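Local structure of putative peptide binding protein (Ruminococcus gnavus, 3NOH) at residues I39-Q42 and L43-F46. The protein is of unknown function but probably binds peptides. Numbering follows the deposited sequence.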
ATOM      1  N   ILE A  39       7.312 -10.835  -6.114  1.00 37.25           N
ATOM      2  CA  ILE A  39       6.713  -9.590  -6.534  1.00 35.13           C
ATOM      3  C   ILE A  39       6.369  -8.747  -5.323  1.00 31.54           C
ATOM      4  O   ILE A  39       6.648  -7.544  -5.281  1.00 32.99           O
ATOM      5  CB  ILE A  39       5.411  -9.783  -7.387  1.00 35.98           C
ATOM      6  CG1 ILE A  39       5.783 -10.297  -8.767  1.00 44.18           C
ATOM      7  CG2 ILE A  39       4.648  -8.482  -7.520  1.00 34.82           C
ATOM      8  CD1 ILE A  39       6.570  -9.299  -9.601  1.00 50.87           C
ATOM      9  N   ARG A  40       5.798  -9.385  -4.295  1.00 30.87           N
ATOM     10  CA  ARG A  40       5.510  -8.651  -3.081  1.00 29.46           C
ATOM     11  C   ARG A  40       6.776  -8.092  -2.414  1.00 32.53           C
ATOM     12  O   ARG A  40       6.740  -6.973  -1.928  1.00 28.13           O
ATOM     13  CB  ARG A  40       4.726  -9.491  -2.067  1.00 32.38           C
ATOM     14  CG  ARG A  40       3.329  -9.876  -2.562  1.00 28.68           C
ATOM     15  CD  ARG A  40       2.384 -10.315  -1.389  1.00 27.77           C
ATOM     16  NE  ARG A  40       2.983 -11.385  -0.600  1.00 30.63           N
ATOM     17  CZ  ARG A  40       2.915 -12.694  -0.876  1.00 38.24           C
ATOM     18  NH1 ARG A  40       2.247 -13.146  -1.945  1.00 33.15           N
ATOM     19  NH2 ARG A  40       3.523 -13.567  -0.074  1.00 39.96           N
ATOM     20  N   GLU A  41       7.852  -8.868  -2.410  1.00 35.05           N
ATOM     21  CA  GLU A  41       9.148  -8.394  -1.883  1.00 38.76           C
ATOM     22  C   GLU A  41       9.683  -7.245  -2.740  1.00 39.22           C
ATOM     23  O   GLU A  41      10.198  -6.256  -2.214  1.00 37.68           O
ATOM     24  CB  GLU A  41      10.165  -9.546  -1.766  1.00 42.48           C
ATOM     25  CG  GLU A  41       9.837 -10.586  -0.658  1.00 43.45           C
ATOM     26  CD  GLU A  41       9.658  -9.935   0.739  1.00 50.28           C
ATOM     27  OE1 GLU A  41      10.539  -9.139   1.153  1.00 51.08           O
ATOM     28  OE2 GLU A  41       8.631 -10.197   1.404  1.00 49.35           O
ATOM     29  N   GLN A  42       9.535  -7.348  -4.072  1.00 36.88           N
ATOM     30  CA  GLN A  42       9.961  -6.236  -4.927  1.00 36.19           C
ATOM     31  C   GLN A  42       9.202  -4.981  -4.583  1.00 35.49           C
ATOM     32  O   GLN A  42       9.805  -3.903  -4.509  1.00 34.89           O
ATOM     33  CB  GLN A  42       9.770  -6.542  -6.406  1.00 36.62           C
ATOM     34  CG  GLN A  42      10.752  -7.466  -7.003  1.00 41.16           C
ATOM     35  CD  GLN A  42      10.594  -7.493  -8.506  1.00 45.00           C
ATOM     36  OE1 GLN A  42      10.744  -6.468  -9.154  1.00 49.16           O
ATOM     37  NE2 GLN A  42      10.288  -8.658  -9.061  1.00 48.88           N
ATOM     38  N   LEU A  43       7.883  -5.119  -4.380  1.00 32.55           N
ATOM     39  CA  LEU A  43       7.039  -3.956  -4.004  1.00 29.46           C
ATOM     40  C   LEU A  43       7.448  -3.334  -2.665  1.00 32.04           C
ATOM     41  O   LEU A  43       7.456  -2.099  -2.523  1.00 33.40           O
ATOM     42  CB  LEU A  43       5.534  -4.248  -3.996  1.00 28.67           C
ATOM     43  CG  LEU A  43       4.888  -4.428  -5.360  1.00 29.28           C
ATOM     44  CD1 LEU A  43       3.505  -5.083  -5.221  1.00 27.68           C
ATOM     45  CD2 LEU A  43       4.841  -3.034  -6.077  1.00 29.84           C
ATOM     46  N   LYS A  44       7.756  -4.172  -1.674  1.00 31.41           N
ATOM     47  CA  LYS A  44       8.251  -3.650  -0.428  1.00 32.42           C
ATOM     48  C   LYS A  44       9.508  -2.815  -0.630  1.00 37.09           C
ATOM     49  O   LYS A  44       9.613  -1.700  -0.100  1.00 37.50           O
ATOM     50  CB  LYS A  44       8.551  -4.810   0.542  1.00 31.40           C
ATOM     51  CG  LYS A  44       7.317  -5.502   1.070  1.00 32.11           C
ATOM     52  CD  LYS A  44       7.683  -6.712   1.894  1.00 35.61           C
ATOM     53  CE  LYS A  44       6.495  -7.488   2.399  1.00 39.99           C
ATOM     54  NZ  LYS A  44       6.964  -8.692   3.154  1.00 37.44           N
ATOM     55  N   ALA A  45      10.458  -3.375  -1.385  1.00 36.38           N
ATOM     56  CA  ALA A  45      11.714  -2.710  -1.676  1.00 39.01           C
ATOM     57  C   ALA A  45      11.449  -1.405  -2.419  1.00 41.38           C
ATOM     58  O   ALA A  45      12.127  -0.401  -2.196  1.00 43.79           O
ATOM     59  CB  ALA A  45      12.637  -3.624  -2.508  1.00 41.23           C
ATOM     60  N   PHE A  46      10.483  -1.423  -3.332  1.00 36.13           N
ATOM     61  CA  PHE A  46      10.196  -0.217  -4.107  1.00 38.81           C
ATOM     62  C   PHE A  46       9.648   0.880  -3.222  1.00 37.51           C
ATOM     63  O   PHE A  46      10.072   2.033  -3.315  1.00 40.19           O
ATOM     64  CB  PHE A  46       9.185  -0.495  -5.208  1.00 36.49           C
ATOM     65  CG  PHE A  46       9.024   0.657  -6.192  1.00 33.60           C
ATOM     66  CD1 PHE A  46       8.152   1.726  -5.892  1.00 34.96           C
ATOM     67  CD2 PHE A  46       9.697   0.647  -7.386  1.00 36.95           C
ATOM     68  CE1 PHE A  46       7.990   2.774  -6.792  1.00 37.45           C
ATOM     69  CE2 PHE A  46       9.557   1.699  -8.307  1.00 39.97           C
ATOM     70  CZ  PHE A  46       8.690   2.758  -7.994  1.00 37.42           C
TER
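Glu41 bends at chi2 (-55°) while Lys44 runs fully extended beyond CG, and this pairing of one bent and one straight chain brings carboxylate and ammonium together three residues apart on the alpha-helix 37-47, a worked example of the i to i+3 salt bridge. Lys44 NZ donates to Glu41 OE2 at 2.8 Å, reaching it from the syn side and 24° out of the carboxylate plane. The two side chains cross obliquely, with Lys44 CD 3.8 Å from Glu41 OE1. A second acid, Asp129 at the start of strand 129-134, also pairs with Lys44 NZ and with Arg40 NE, so the ammonium is shared between two carboxylates and probably stays charged; the helix is thereby tied to an edge strand of the mixed sheet. The regular i to i+4 backbone bonds run from Leu43 N to Ile39 O through Phe46 N to Gln42 O; the Ala45 N to Glu41 O bond is nearly straight at 168°. Away from the salt bridge, the buried Leu43 packs on Met27 of strand 22-27 and Leu84 of helix 71-86, and Phe46 packs on that same helix. Gln42 is held at both ends of its amide, OE1 accepting from Arg55 N and NE2 donating to Asp38 OD2, which fixes the rotation of the group. The apolar contact one turn apart is loose, Ile39 CG2 standing 4.3 Å from Leu43 CD1.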